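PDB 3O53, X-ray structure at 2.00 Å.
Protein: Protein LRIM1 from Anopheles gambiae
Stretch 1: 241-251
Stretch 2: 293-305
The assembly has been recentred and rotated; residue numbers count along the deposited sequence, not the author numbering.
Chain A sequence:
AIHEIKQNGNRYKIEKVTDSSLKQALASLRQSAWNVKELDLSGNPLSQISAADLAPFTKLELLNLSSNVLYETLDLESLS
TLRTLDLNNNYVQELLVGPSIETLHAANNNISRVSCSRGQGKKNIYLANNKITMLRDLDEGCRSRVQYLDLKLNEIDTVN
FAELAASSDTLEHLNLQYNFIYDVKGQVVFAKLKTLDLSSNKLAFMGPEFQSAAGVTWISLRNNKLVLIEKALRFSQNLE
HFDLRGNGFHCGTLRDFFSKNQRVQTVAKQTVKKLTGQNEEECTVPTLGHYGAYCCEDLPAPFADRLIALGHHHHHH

Stretch 1 (241-251) HFDLRGNGFHC
Stretch 2, residues 293-305: AYCCEDLPAPFAD

Two segments of one chain, at least 45 residues apart wherever they touch, bury 629 Å². Residues 241-243 form a strand with phi -143 to -125° and psi 104 to 120°; Leu244 (-116/25) follows as the first loop residue, and Gly246 has a positive phi of 79°. Tyr294 (-103/142), Cys295 (-62/152) and Cys296 (-160/159) are also extended. In register, CA atoms pair as Arg245 with Tyr294 at 6.4 Å, Phe249 with Cys296 at 4.8 Å and His250 with Glu297 at 5.0 Å, the last a single beta bridge of the parallel kind, the two backbones running the same way.

Tyr294 (chi1 -59°, m; chi2 -55°) gives the contact its largest covered area. Its CA-to-CB bond points toward the first stretch, and its hydroxyl reaches just past the strand, where Leu244 N donates to Tyr294 OH at 3.0 Å. Tyr294 OH donates to water 1 at 2.5 Å, which donates to Phe242 O at 2.7 Å. Phe242 O and Tyr294 OH lie 3.0 Å apart at a poor angle, so the water satisfies the carbonyl where the hydroxyl does not. Leu244 CB (chi1 m, chi2 t) packs over the tyrosine face, 3.9 Å from the Tyr294 ring centroid.

Asp243 (chi1 t) is satisfied within its own stretch: OD1 accepts from Arg245 N at 3.1 Å and Arg245 NE at 3.0 Å, while OD2 takes Arg245 NH2 at 2.9 Å in a salt bridge. Asn247 ND2 holds Leu244 O at 3.0 Å.

At the bridge the bonding turns to backbone. Glu297 N donates to Phe249 O at 2.9 Å, and Cys251 N donates to Glu297 O at 3.0 Å, using both amide and carbonyl of Glu297 (-127/148), whose side chain starts away. Each carbonyl also meets a CA: Phe249 O to Cys296 CA at 3.2 Å, Glu297 O to His250 CA at 3.1 Å. Water 2 extends the pairing, accepting from Phe249 N at 3.0 Å and donating to Cys295 O at 2.7 Å.

His250 (-78/131; chi1 158°, t; chi2 55°) is the N-cap residue before the helix that Cys251 enters. His250 ND1 accepts from Leu299 N at 2.9 Å; a weak bond of 3.5 Å from His250 ND1 to Glu297 O would require the opposite protonation. Cys251 SG (chi1 -73°, m) joins Cys296 SG (chi1 63°, p) at 2.1 Å, chi3 83°; Phe249 CB (chi1 m) lies 4.2 Å from Cys296 CB.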

ATOM      1  N   HIS A 241       0.345 -14.967 -11.844  1.00 30.76           N
ATOM      2  CA  HIS A 241       0.740 -15.311 -10.479  1.00 28.97           C
ATOM      3  C   HIS A 241      -0.505 -15.253  -9.603  1.00 30.58           C
ATOM      4  O   HIS A 241      -1.173 -14.222  -9.518  1.00 30.92           O
ATOM      5  CB  HIS A 241       1.834 -14.349  -9.980  1.00 29.27           C
ATOM      6  CG  HIS A 241       2.254 -14.576  -8.556  1.00 29.23           C
ATOM      7  ND1 HIS A 241       3.474 -15.126  -8.217  1.00 29.46           N
ATOM      8  CD2 HIS A 241       1.624 -14.313  -7.384  1.00 27.01           C
ATOM      9  CE1 HIS A 241       3.580 -15.193  -6.900  1.00 30.03           C
ATOM     10  NE2 HIS A 241       2.467 -14.712  -6.371  1.00 26.45           N
ATOM     11  N   PHE A 242      -0.835 -16.379  -8.986  1.00 27.78           N
ATOM     12  CA  PHE A 242      -2.081 -16.523  -8.265  1.00 29.94           C
ATOM     13  C   PHE A 242      -1.789 -17.363  -7.030  1.00 32.87           C
ATOM     14  O   PHE A 242      -1.565 -18.567  -7.133  1.00 33.86           O
ATOM     15  CB  PHE A 242      -3.114 -17.200  -9.177  1.00 31.67           C
ATOM     16  CG  PHE A 242      -4.506 -17.269  -8.603  1.00 26.86           C
ATOM     17  CD1 PHE A 242      -5.391 -16.216  -8.760  1.00 27.65           C
ATOM     18  CD2 PHE A 242      -4.938 -18.408  -7.942  1.00 26.64           C
ATOM     19  CE1 PHE A 242      -6.677 -16.295  -8.250  1.00 32.80           C
ATOM     20  CE2 PHE A 242      -6.219 -18.496  -7.435  1.00 28.36           C
ATOM     21  CZ  PHE A 242      -7.096 -17.445  -7.586  1.00 29.82           C
ATOM     22  N   ASP A 243      -1.792 -16.727  -5.859  1.00 26.93           N
ATOM     23  CA  ASP A 243      -1.324 -17.389  -4.639  1.00 27.40           C
ATOM     24  C   ASP A 243      -2.380 -17.368  -3.528  1.00 31.95           C
ATOM     25  O   ASP A 243      -2.581 -16.344  -2.872  1.00 25.09           O
ATOM     26  CB  ASP A 243      -0.048 -16.698  -4.155  1.00 24.04           C
ATOM     27  CG  ASP A 243       0.664 -17.465  -3.063  1.00 27.71           C
ATOM     28  OD1 ASP A 243       0.093 -18.448  -2.557  1.00 27.28           O
ATOM     29  OD2 ASP A 243       1.798 -17.070  -2.701  1.00 28.72           O
ATOM     30  N   LEU A 244      -3.026 -18.513  -3.317  1.00 33.98           N
ATOM     31  CA  LEU A 244      -4.013 -18.678  -2.251  1.00 31.83           C
ATOM     32  C   LEU A 244      -3.546 -19.712  -1.238  1.00 32.08           C
ATOM     33  O   LEU A 244      -4.364 -20.360  -0.585  1.00 30.74           O
ATOM     34  CB  LEU A 244      -5.352 -19.141  -2.823  1.00 30.64           C
ATOM     35  CG  LEU A 244      -5.991 -18.280  -3.898  1.00 33.99           C
ATOM     36  CD1 LEU A 244      -7.373 -18.813  -4.232  1.00 39.91           C
ATOM     37  CD2 LEU A 244      -6.064 -16.828  -3.452  1.00 30.48           C
ATOM     38  N   ARG A 245      -2.233 -19.901  -1.136  1.00 26.88           N
ATOM     39  CA  ARG A 245      -1.678 -20.830  -0.165  1.00 27.63           C
ATOM     40  C   ARG A 245      -2.014 -20.370   1.250  1.00 28.01           C
ATOM     41  O   ARG A 245      -2.271 -19.194   1.466  1.00 27.13           O
ATOM     42  CB  ARG A 245      -0.157 -20.903  -0.312  1.00 29.35           C
ATOM     43  CG  ARG A 245       0.333 -21.619  -1.557  1.00 25.59           C
ATOM     44  CD  ARG A 245       1.842 -21.585  -1.581  1.00 27.94           C
ATOM     45  NE  ARG A 245       2.325 -20.205  -1.566  1.00 31.93           N
ATOM     46  CZ  ARG A 245       3.534 -19.823  -1.168  1.00 35.28           C
ATOM     47  NH1 ARG A 245       4.418 -20.710  -0.731  1.00 35.93           N
ATOM     48  NH2 ARG A 245       3.857 -18.539  -1.206  1.00 39.12           N
ATOM     49  N   GLY A 246      -2.022 -21.302   2.200  1.00 22.76           N
ATOM     50  CA  GLY A 246      -2.117 -20.968   3.609  1.00 25.89           C
ATOM     51  C   GLY A 246      -3.511 -20.630   4.123  1.00 24.58           C
ATOM     52  O   GLY A 246      -3.649 -19.997   5.161  1.00 27.88           O
ATOM     53  N   ASN A 247      -4.546 -21.041   3.406  1.00 28.72           N
ATOM     54  CA  ASN A 247      -5.907 -20.743   3.826  1.00 33.46           C
ATOM     55  C   ASN A 247      -6.610 -21.995   4.395  1.00 29.35           C
ATOM     56  O   ASN A 247      -5.942 -22.934   4.798  1.00 29.44           O
ATOM     57  CB  ASN A 247      -6.655 -20.105   2.663  1.00 25.59           C
ATOM     58  CG  ASN A 247      -6.215 -18.665   2.432  1.00 30.76           C
ATOM     59  OD1 ASN A 247      -6.399 -17.819   3.299  1.00 27.85           O
ATOM     60  ND2 ASN A 247      -5.609 -18.389   1.274  1.00 25.88           N
ATOM     61  N   GLY A 248      -7.938 -22.001   4.453  1.00 30.77           N
ATOM     62  CA  GLY A 248      -8.666 -23.153   4.978  1.00 28.99           C
ATOM     63  C   GLY A 248      -9.880 -23.485   4.131  1.00 26.54           C
ATOM     64  O   GLY A 248     -11.002 -23.505   4.623  1.00 28.94           O
ATOM     65  N   PHE A 249      -9.655 -23.750   2.848  1.00 26.17           N
ATOM     66  CA  PHE A 249     -10.749 -23.854   1.887  1.00 34.63           C
ATOM     67  C   PHE A 249     -11.641 -25.069   2.099  1.00 40.04           C
ATOM     68  O   PHE A 249     -11.170 -26.135   2.475  1.00 31.40           O
ATOM     69  CB  PHE A 249     -10.197 -23.942   0.462  1.00 32.88           C
ATOM     70  CG  PHE A 249      -9.595 -22.670  -0.033  1.00 34.60           C
ATOM     71  CD1 PHE A 249     -10.378 -21.543  -0.215  1.00 31.89           C
ATOM     72  CD2 PHE A 249      -8.245 -22.608  -0.345  1.00 30.40           C
ATOM     73  CE1 PHE A 249      -9.825 -20.369  -0.677  1.00 32.46           C
ATOM     74  CE2 PHE A 249      -7.681 -21.430  -0.807  1.00 32.78           C
ATOM     75  CZ  PHE A 249      -8.470 -20.309  -0.972  1.00 28.00           C
ATOM     76  N   HIS A 250     -12.930 -24.895   1.826  1.00 31.42           N
ATOM     77  CA  HIS A 250     -13.829 -26.017   1.625  1.00 33.58           C
ATOM     78  C   HIS A 250     -13.590 -26.535   0.213  1.00 34.85           C
ATOM     79  O   HIS A 250     -13.549 -25.751  -0.735  1.00 27.52           O
ATOM     80  CB  HIS A 250     -15.283 -25.557   1.803  1.00 45.29           C
ATOM     81  CG  HIS A 250     -16.293 -26.441   1.139  1.00 65.09           C
ATOM     82  ND1 HIS A 250     -16.377 -27.795   1.384  1.00 69.21           N
ATOM     83  CD2 HIS A 250     -17.282 -26.156   0.260  1.00 72.09           C
ATOM     84  CE1 HIS A 250     -17.365 -28.308   0.673  1.00 76.14           C
ATOM     85  NE2 HIS A 250     -17.931 -27.334  -0.017  1.00 72.40           N
ATOM     86  N   CYS A 251     -13.409 -27.844   0.064  1.00 39.04           N
ATOM     87  CA  CYS A 251     -13.108 -28.420  -1.245  1.00 43.64           C
ATOM     88  C   CYS A 251     -14.120 -27.997  -2.299  1.00 40.33           C
ATOM     89  O   CYS A 251     -13.749 -27.647  -3.418  1.00 35.42           O
ATOM     90  CB  CYS A 251     -13.050 -29.946  -1.163  1.00 53.68           C
ATOM     91  SG  CYS A 251     -11.571 -30.552  -0.338  1.00 48.17           S
ATOM     92  N   ALA A 293      -3.817 -27.364  -6.476  1.00 30.62           N
ATOM     93  CA  ALA A 293      -2.643 -27.118  -5.663  1.00 35.29           C
ATOM     94  C   ALA A 293      -2.966 -26.831  -4.192  1.00 27.37           C
ATOM     95  O   ALA A 293      -2.078 -26.883  -3.351  1.00 27.57           O
ATOM     96  CB  ALA A 293      -1.837 -25.977  -6.260  1.00 35.04           C
ATOM     97  N   TYR A 294      -4.217 -26.537  -3.864  1.00 26.52           N
ATOM     98  CA  TYR A 294      -4.508 -26.086  -2.503  1.00 31.72           C
ATOM     99  C   TYR A 294      -5.136 -27.147  -1.595  1.00 33.40           C
ATOM    100  O   TYR A 294      -5.941 -27.953  -2.032  1.00 30.36           O
ATOM    101  CB  TYR A 294      -5.389 -24.850  -2.554  1.00 31.30           C
ATOM    102  CG  TYR A 294      -4.758 -23.709  -3.317  1.00 29.31           C
ATOM    103  CD1 TYR A 294      -3.493 -23.226  -2.984  1.00 29.79           C
ATOM    104  CD2 TYR A 294      -5.435 -23.107  -4.362  1.00 31.08           C
ATOM    105  CE1 TYR A 294      -2.922 -22.171  -3.695  1.00 23.28           C
ATOM    106  CE2 TYR A 294      -4.885 -22.062  -5.061  1.00 27.05           C
ATOM    107  CZ  TYR A 294      -3.638 -21.598  -4.731  1.00 26.63           C
ATOM    108  OH  TYR A 294      -3.133 -20.543  -5.456  1.00 33.86           O
ATOM    109  N   CYS A 295      -4.740 -27.136  -0.329  1.00 26.67           N
ATOM    110  CA  CYS A 295      -5.340 -27.995   0.674  1.00 30.76           C
ATOM    111  C   CYS A 295      -6.802 -27.632   0.788  1.00 32.16           C
ATOM    112  O   CYS A 295      -7.185 -26.496   0.531  1.00 29.21           O
ATOM    113  CB  CYS A 295      -4.663 -27.795   2.033  1.00 29.85           C
ATOM    114  SG  CYS A 295      -2.879 -28.159   2.012  1.00 42.00           S
ATOM    115  N   CYS A 296      -7.624 -28.589   1.178  1.00 29.22           N
ATOM    116  CA  CYS A 296      -9.022 -28.285   1.419  1.00 38.19           C
ATOM    117  C   CYS A 296      -9.661 -29.346   2.304  1.00 43.59           C
ATOM    118  O   CYS A 296      -9.155 -30.458   2.407  1.00 37.20           O
ATOM    119  CB  CYS A 296      -9.775 -28.155   0.097  1.00 39.29           C
ATOM    120  SG  CYS A 296      -9.812 -29.657  -0.893  1.00 39.43           S
ATOM    121  N   GLU A 297     -10.766 -28.977   2.947  1.00 39.23           N
ATOM    122  CA  GLU A 297     -11.497 -29.874   3.827  1.00 43.50           C
ATOM    123  C   GLU A 297     -12.944 -29.867   3.374  1.00 48.67           C
ATOM    124  O   GLU A 297     -13.431 -28.859   2.866  1.00 46.56           O
ATOM    125  CB  GLU A 297     -11.392 -29.391   5.278  1.00 52.99           C
ATOM    126  CG  GLU A 297     -12.180 -30.217   6.284  1.00 76.00           C
ATOM    127  CD  GLU A 297     -11.417 -31.436   6.773  1.00 92.14           C
ATOM    128  OE1 GLU A 297     -10.524 -31.275   7.633  1.00 97.57           O
ATOM    129  OE2 GLU A 297     -11.720 -32.558   6.312  1.00 93.16           O
ATOM    130  N   ASP A 298     -13.633 -30.989   3.535  1.00 53.32           N
ATOM    131  CA  ASP A 298     -15.046 -31.047   3.192  1.00 63.72           C
ATOM    132  C   ASP A 298     -15.882 -30.362   4.273  1.00 64.15           C
ATOM    133  O   ASP A 298     -16.124 -30.915   5.343  1.00 59.81           O
ATOM    134  CB  ASP A 298     -15.489 -32.490   2.980  1.00 71.51           C
ATOM    135  CG  ASP A 298     -14.828 -33.122   1.771  1.00 86.32           C
ATOM    136  OD1 ASP A 298     -15.151 -32.710   0.638  1.00 93.54           O
ATOM    137  OD2 ASP A 298     -13.982 -34.024   1.951  1.00 89.08           O
ATOM    138  N   LEU A 299     -16.281 -29.130   3.982  1.00 53.04           N
ATOM    139  CA  LEU A 299     -17.179 -28.369   4.835  1.00 51.50           C
ATOM    140  C   LEU A 299     -18.472 -28.111   4.065  1.00 62.47           C
ATOM    141  O   LEU A 299     -18.783 -26.962   3.737  1.00 60.64           O
ATOM    142  CB  LEU A 299     -16.532 -27.038   5.233  1.00 46.86           C
ATOM    143  CG  LEU A 299     -15.105 -27.126   5.776  1.00 48.10           C
ATOM    144  CD1 LEU A 299     -14.422 -25.758   5.759  1.00 47.44           C
ATOM    145  CD2 LEU A 299     -15.109 -27.719   7.178  1.00 49.56           C
ATOM    146  N   PRO A 300     -19.220 -29.188   3.762  1.00 71.86           N
ATOM    147  CA  PRO A 300     -20.483 -29.165   3.012  1.00 74.18           C
ATOM    148  C   PRO A 300     -21.598 -28.513   3.809  1.00 84.81           C
ATOM    149  O   PRO A 300     -21.317 -27.742   4.723  1.00 63.45           O
ATOM    150  CB  PRO A 300     -20.800 -30.654   2.839  1.00 51.79           C
ATOM    151  CG  PRO A 300     -20.178 -31.282   4.024  1.00 48.11           C
ATOM    152  CD  PRO A 300     -18.863 -30.562   4.150  1.00 48.28           C
ATOM    153  N   ALA A 301     -22.843 -28.835   3.469  1.00110.35           N
ATOM    154  CA  ALA A 301     -23.993 -28.398   4.251  1.00125.93           C
ATOM    155  C   ALA A 301     -23.785 -26.935   4.655  1.00122.57           C
ATOM    156  O   ALA A 301     -23.297 -26.149   3.844  1.00128.46           O
ATOM    157  CB  ALA A 301     -24.174 -29.313   5.454  1.00131.72           C
ATOM    158  N   PRO A 302     -24.149 -26.547   5.890  1.00103.69           N
ATOM    159  CA  PRO A 302     -23.886 -25.138   6.182  1.00 92.19           C
ATOM    160  C   PRO A 302     -22.615 -24.891   6.997  1.00 62.07           C
ATOM    161  O   PRO A 302     -22.460 -23.794   7.526  1.00 41.37           O
ATOM    162  CB  PRO A 302     -25.111 -24.751   7.001  1.00 99.77           C
ATOM    163  CG  PRO A 302     -25.362 -25.969   7.829  1.00109.17           C
ATOM    164  CD  PRO A 302     -24.960 -27.160   6.960  1.00108.46           C
ATOM    165  N   PHE A 303     -21.728 -25.876   7.097  1.00 51.62           N
ATOM    166  CA  PHE A 303     -20.537 -25.727   7.928  1.00 44.62           C
ATOM    167  C   PHE A 303     -19.646 -24.570   7.469  1.00 44.87           C
ATOM    168  O   PHE A 303     -19.170 -23.806   8.297  1.00 38.50           O
ATOM    169  CB  PHE A 303     -19.725 -27.017   7.984  1.00 56.35           C
ATOM    170  CG  PHE A 303     -20.457 -28.166   8.603  1.00 79.61           C
ATOM    171  CD1 PHE A 303     -20.728 -28.188   9.962  1.00 87.19           C
ATOM    172  CD2 PHE A 303     -20.867 -29.233   7.825  1.00 99.95           C
ATOM    173  CE1 PHE A 303     -21.402 -29.253  10.528  1.00 99.66           C
ATOM    174  CE2 PHE A 303     -21.539 -30.300   8.384  1.00107.00           C
ATOM    175  CZ  PHE A 303     -21.807 -30.311   9.738  1.00105.10           C
ATOM    176  N   ALA A 304     -19.427 -24.436   6.163  1.00 49.61           N
ATOM    177  CA  ALA A 304     -18.590 -23.354   5.641  1.00 51.34           C
ATOM    178  C   ALA A 304     -19.182 -21.981   5.970  1.00 46.84           C
ATOM    179  O   ALA A 304     -18.481 -21.086   6.448  1.00 35.86           O
ATOM    180  CB  ALA A 304     -18.401 -23.501   4.136  1.00 47.52           C
ATOM    181  N   ASP A 305     -20.477 -21.828   5.710  1.00 39.18           N
ATOM    182  CA  ASP A 305     -21.184 -20.580   5.969  1.00 45.94           C
ATOM    183  C   ASP A 305     -21.118 -20.218   7.448  1.00 45.27           C
ATOM    184  O   ASP A 305     -20.969 -19.053   7.803  1.00 42.07           O
ATOM    185  CB  ASP A 305     -22.646 -20.700   5.528  1.00 59.16           C
ATOM    186  CG  ASP A 305     -22.793 -20.827   4.020  1.00 74.30           C
ATOM    187  OD1 ASP A 305     -22.064 -20.126   3.286  1.00 61.53           O
ATOM    188  OD2 ASP A 305     -23.643 -21.624   3.571  1.00 89.85           O
TER
HETATM  189  O   HOH W   1      -0.697 -20.820  -5.938  1.00 31.79           O
HETATM  190  O   HOH W   2      -6.828 -24.298   2.030  1.00 29.92           O